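Peptide ABC transporter permease (Staphylococcus hominis, PDB 6EXS) probably carries peptides across the membrane, and binds a thioalcohol-conjugated dipeptide, a precursor of human axillary malodour, as a POT family transporter of the Major Facilitator Superfamily. Local coordinates at residues Val308-Gly313 / Leu401-Cys406. Sequence-based numbering, arbitrary orientation.
Sequences VLNIYG and LSYVIC. With C3H (2-[[(2~{R})-2-azanyl-3-[(3~{S})-3-methyl-1-oxidanyl-hexan-3-yl]sulfanyl-propanoyl]amino]ethanoic acid), chain O.
Leu309 lies over one face of the Tyr403 ring, and these two residues bury most of the surface between segments 308-313 and 401-406, with a CH-pi contact at its centre. Followed outward, the leucine meets the tyrosine from its hydroxyl end inward: CB sits 3.6 Å from Tyr403 OH, and CG lies 3.9 Å from Tyr403 CE2. CD2 comes to rest above the middle of the ring, 3.8 Å from its centroid and only 12° off the normal. With CG anti to the backbone N (chi1 -159°), the branch runs out toward the other helix. CD2 also touches Ser402 OG at 3.5 Å, so this one methyl fills the angle between the serine and the ring. Ser402 OG is hydrogen-bonded to Ser378 O on helix 364-389; the methyl only packs against it.

Tyr403 reaches back from the opposite direction, bringing its hydroxyl beside the start of helix 309-316. There OH packs against Asn310 CB at 3.5 Å, while its hydrogen bond goes to Gly305 O, a partner that anchors the far end of the ring. The CD1 side of the ring belongs to the ligand pocket: C3H C6 approaches Tyr403 CD1 obliquely to 3.4 Å, and C3H C2 lies at the edge, in the ring plane. Leu309, itself not a pocket residue, thus packs a face of a ring whose CD1/CE1 side meets the ligand, a second-shell contact. One turn along, Cys406 SG lies 4.0 Å from C3H C, the terminal methyl of the propyl arm.

The two short helical segments run nearly antiparallel, at 160°, with axes 11.9 Å apart, and the contact is buried. Helix 16-44 packs against Asn310 and Ile311, helix 460-479 against Val308 and Tyr312, and helix 364-389 touches both segments.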
ATOM      1  N   VAL A 308      -0.644  -6.313 -13.494  1.00 39.58           N
ATOM      2  CA  VAL A 308      -1.249  -7.399 -14.278  1.00 40.44           C
ATOM      3  C   VAL A 308      -2.411  -6.905 -15.175  1.00 43.73           C
ATOM      4  O   VAL A 308      -2.365  -7.119 -16.395  1.00 44.57           O
ATOM      5  CB  VAL A 308      -1.658  -8.601 -13.363  1.00 44.34           C
ATOM      6  CG1 VAL A 308      -2.419  -9.677 -14.137  1.00 44.97           C
ATOM      7  CG2 VAL A 308      -0.442  -9.201 -12.654  1.00 44.18           C
ATOM      8  N   LEU A 309      -3.443  -6.286 -14.576  1.00 38.37           N
ATOM      9  CA  LEU A 309      -4.636  -5.827 -15.296  1.00 38.76           C
ATOM     10  C   LEU A 309      -4.362  -4.709 -16.320  1.00 43.31           C
ATOM     11  O   LEU A 309      -4.972  -4.715 -17.394  1.00 43.81           O
ATOM     12  CB  LEU A 309      -5.746  -5.422 -14.308  1.00 38.11           C
ATOM     13  CG  LEU A 309      -7.195  -5.401 -14.834  1.00 41.96           C
ATOM     14  CD1 LEU A 309      -7.595  -6.742 -15.478  1.00 42.47           C
ATOM     15  CD2 LEU A 309      -8.169  -5.013 -13.717  1.00 40.79           C
ATOM     16  N   ASN A 310      -3.422  -3.788 -16.001  1.00 38.35           N
ATOM     17  CA  ASN A 310      -3.008  -2.673 -16.866  1.00 37.86           C
ATOM     18  C   ASN A 310      -2.229  -3.110 -18.143  1.00 42.46           C
ATOM     19  O   ASN A 310      -2.479  -2.555 -19.218  1.00 41.43           O
ATOM     20  CB  ASN A 310      -2.222  -1.620 -16.064  1.00 36.32           C
ATOM     21  CG  ASN A 310      -1.056  -2.127 -15.248  1.00 44.74           C
ATOM     22  OD1 ASN A 310      -0.933  -3.316 -14.947  1.00 35.61           O
ATOM     23  ND2 ASN A 310      -0.187  -1.213 -14.839  1.00 33.74           N
ATOM     24  N   ILE A 311      -1.281  -4.086 -18.015  1.00 40.09           N
ATOM     25  CA  ILE A 311      -0.509  -4.640 -19.138  1.00 40.81           C
ATOM     26  C   ILE A 311      -1.470  -5.427 -20.045  1.00 47.13           C
ATOM     27  O   ILE A 311      -1.351  -5.355 -21.267  1.00 46.91           O
ATOM     28  CB  ILE A 311       0.701  -5.503 -18.688  1.00 44.29           C
ATOM     29  CG1 ILE A 311       1.694  -4.707 -17.816  1.00 43.87           C
ATOM     30  CG2 ILE A 311       1.415  -6.125 -19.903  1.00 46.23           C
ATOM     31  CD1 ILE A 311       2.896  -5.557 -17.282  1.00 47.87           C
ATOM     32  N   TYR A 312      -2.437  -6.154 -19.434  1.00 45.16           N
ATOM     33  CA  TYR A 312      -3.472  -6.908 -20.155  1.00 45.39           C
ATOM     34  C   TYR A 312      -4.352  -5.951 -20.957  1.00 49.55           C
ATOM     35  O   TYR A 312      -4.656  -6.239 -22.105  1.00 51.92           O
ATOM     36  CB  TYR A 312      -4.325  -7.748 -19.190  1.00 45.73           C
ATOM     37  CG  TYR A 312      -5.325  -8.655 -19.879  1.00 47.19           C
ATOM     38  CD1 TYR A 312      -4.906  -9.778 -20.591  1.00 49.71           C
ATOM     39  CD2 TYR A 312      -6.693  -8.409 -19.796  1.00 47.69           C
ATOM     40  CE1 TYR A 312      -5.824 -10.639 -21.191  1.00 51.15           C
ATOM     41  CE2 TYR A 312      -7.619  -9.251 -20.411  1.00 49.56           C
ATOM     42  CZ  TYR A 312      -7.181 -10.368 -21.104  1.00 58.35           C
ATOM     43  OH  TYR A 312      -8.090 -11.204 -21.700  1.00 60.15           O
ATOM     44  N   GLY A 313      -4.709  -4.814 -20.363  1.00 43.49           N
ATOM     45  CA  GLY A 313      -5.489  -3.782 -21.030  1.00 43.03           C
ATOM     46  C   GLY A 313      -4.725  -3.186 -22.198  1.00 47.41           C
ATOM     47  O   GLY A 313      -5.264  -3.086 -23.303  1.00 48.80           O
ATOM     48  N   LEU A 401     -14.271  -1.701 -16.283  1.00 37.57           N
ATOM     49  CA  LEU A 401     -15.335  -2.346 -15.498  1.00 37.15           C
ATOM     50  C   LEU A 401     -14.732  -3.279 -14.434  1.00 39.57           C
ATOM     51  O   LEU A 401     -15.248  -3.333 -13.320  1.00 38.69           O
ATOM     52  CB  LEU A 401     -16.341  -3.092 -16.410  1.00 38.05           C
ATOM     53  CG  LEU A 401     -17.521  -3.856 -15.757  1.00 42.64           C
ATOM     54  CD1 LEU A 401     -18.296  -3.001 -14.717  1.00 42.06           C
ATOM     55  CD2 LEU A 401     -18.453  -4.406 -16.809  1.00 43.64           C
ATOM     56  N   SER A 402     -13.622  -3.964 -14.758  1.00 35.88           N
ATOM     57  CA  SER A 402     -12.931  -4.828 -13.793  1.00 35.51           C
ATOM     58  C   SER A 402     -12.391  -4.006 -12.603  1.00 38.48           C
ATOM     59  O   SER A 402     -12.611  -4.390 -11.458  1.00 37.88           O
ATOM     60  CB  SER A 402     -11.813  -5.608 -14.466  1.00 38.34           C
ATOM     61  OG  SER A 402     -11.292  -6.555 -13.550  1.00 49.69           O
ATOM     62  N   TYR A 403     -11.758  -2.843 -12.881  1.00 34.74           N
ATOM     63  CA  TYR A 403     -11.248  -1.909 -11.871  1.00 33.28           C
ATOM     64  C   TYR A 403     -12.384  -1.387 -10.976  1.00 39.45           C
ATOM     65  O   TYR A 403     -12.221  -1.329  -9.759  1.00 39.45           O
ATOM     66  CB  TYR A 403     -10.536  -0.721 -12.543  1.00 32.35           C
ATOM     67  CG  TYR A 403      -9.116  -1.018 -12.970  1.00 31.52           C
ATOM     68  CD1 TYR A 403      -8.086  -1.094 -12.033  1.00 31.29           C
ATOM     69  CD2 TYR A 403      -8.793  -1.196 -14.313  1.00 31.55           C
ATOM     70  CE1 TYR A 403      -6.773  -1.355 -12.422  1.00 30.96           C
ATOM     71  CE2 TYR A 403      -7.493  -1.497 -14.709  1.00 31.73           C
ATOM     72  CZ  TYR A 403      -6.481  -1.559 -13.761  1.00 38.61           C
ATOM     73  OH  TYR A 403      -5.191  -1.835 -14.147  1.00 36.72           O
ATOM     74  N   VAL A 404     -13.530  -1.024 -11.589  1.00 36.93           N
ATOM     75  CA  VAL A 404     -14.708  -0.480 -10.904  1.00 37.01           C
ATOM     76  C   VAL A 404     -15.319  -1.510  -9.946  1.00 43.26           C
ATOM     77  O   VAL A 404     -15.679  -1.139  -8.828  1.00 43.60           O
ATOM     78  CB  VAL A 404     -15.752   0.129 -11.889  1.00 40.80           C
ATOM     79  CG1 VAL A 404     -17.011   0.586 -11.158  1.00 40.94           C
ATOM     80  CG2 VAL A 404     -15.153   1.281 -12.704  1.00 39.64           C
ATOM     81  N   ILE A 405     -15.412  -2.793 -10.354  1.00 40.56           N
ATOM     82  CA  ILE A 405     -15.969  -3.841  -9.483  1.00 40.90           C
ATOM     83  C   ILE A 405     -15.067  -4.049  -8.257  1.00 45.18           C
ATOM     84  O   ILE A 405     -15.562  -4.138  -7.131  1.00 45.50           O
ATOM     85  CB  ILE A 405     -16.302  -5.155 -10.247  1.00 44.54           C
ATOM     86  CG1 ILE A 405     -17.360  -4.900 -11.355  1.00 44.87           C
ATOM     87  CG2 ILE A 405     -16.772  -6.273  -9.276  1.00 45.24           C
ATOM     88  CD1 ILE A 405     -17.348  -5.936 -12.503  1.00 54.84           C
ATOM     89  N   CYS A 406     -13.746  -4.045  -8.474  1.00 41.10           N
ATOM     90  CA  CYS A 406     -12.759  -4.209  -7.408  1.00 39.78           C
ATOM     91  C   CYS A 406     -12.773  -3.071  -6.372  1.00 42.50           C
ATOM     92  O   CYS A 406     -12.688  -3.341  -5.170  1.00 40.24           O
ATOM     93  CB  CYS A 406     -11.366  -4.423  -7.980  1.00 38.88           C
ATOM     94  SG  CYS A 406     -10.244  -5.263  -6.845  1.00 42.57           S
TER
HETATM   95  O2  C3H O 514      -3.509   4.593  -1.993  0.75 69.54           O
HETATM   96  C11 C3H O 514      -4.635   4.615  -2.342  0.75 68.31           C
HETATM   97  O3  C3H O 514      -5.632   4.471  -1.542  0.75 68.52           O
HETATM   98  C10 C3H O 514      -5.091   4.751  -3.765  0.75 66.90           C
HETATM   99  N1  C3H O 514      -4.145   4.227  -4.721  0.75 65.30           N
HETATM  100  C9  C3H O 514      -4.138   2.949  -5.058  0.75 65.79           C
HETATM  101  O1  C3H O 514      -4.147   2.041  -4.240  0.75 68.68           O
HETATM  102  C8  C3H O 514      -4.139   2.600  -6.510  0.75 63.57           C
HETATM  103  N   C3H O 514      -3.767   3.775  -7.285  0.75 63.93           N
HETATM  104  C7  C3H O 514      -3.123   1.495  -6.806  0.75 63.34           C
HETATM  105  S   C3H O 514      -3.759  -0.187  -7.031  0.75 63.64           S
HETATM  106  C3  C3H O 514      -4.799  -0.326  -8.581  0.75 55.14           C
HETATM  107  C4  C3H O 514      -3.858  -0.117  -9.739  0.75 52.12           C
HETATM  108  C5  C3H O 514      -5.939   0.695  -8.458  0.75 51.07           C
HETATM  109  C6  C3H O 514      -6.795   0.926  -9.683  0.75 46.34           C
HETATM  110  O   C3H O 514      -6.723   2.238 -10.138  0.75 41.31           O
HETATM  111  C2  C3H O 514      -5.438  -1.708  -8.689  0.75 54.02           C
HETATM  112  C1  C3H O 514      -6.956  -1.731  -8.664  0.75 51.79           C
HETATM  113  C   C3H O 514      -7.489  -3.132  -8.790  0.75 50.23           C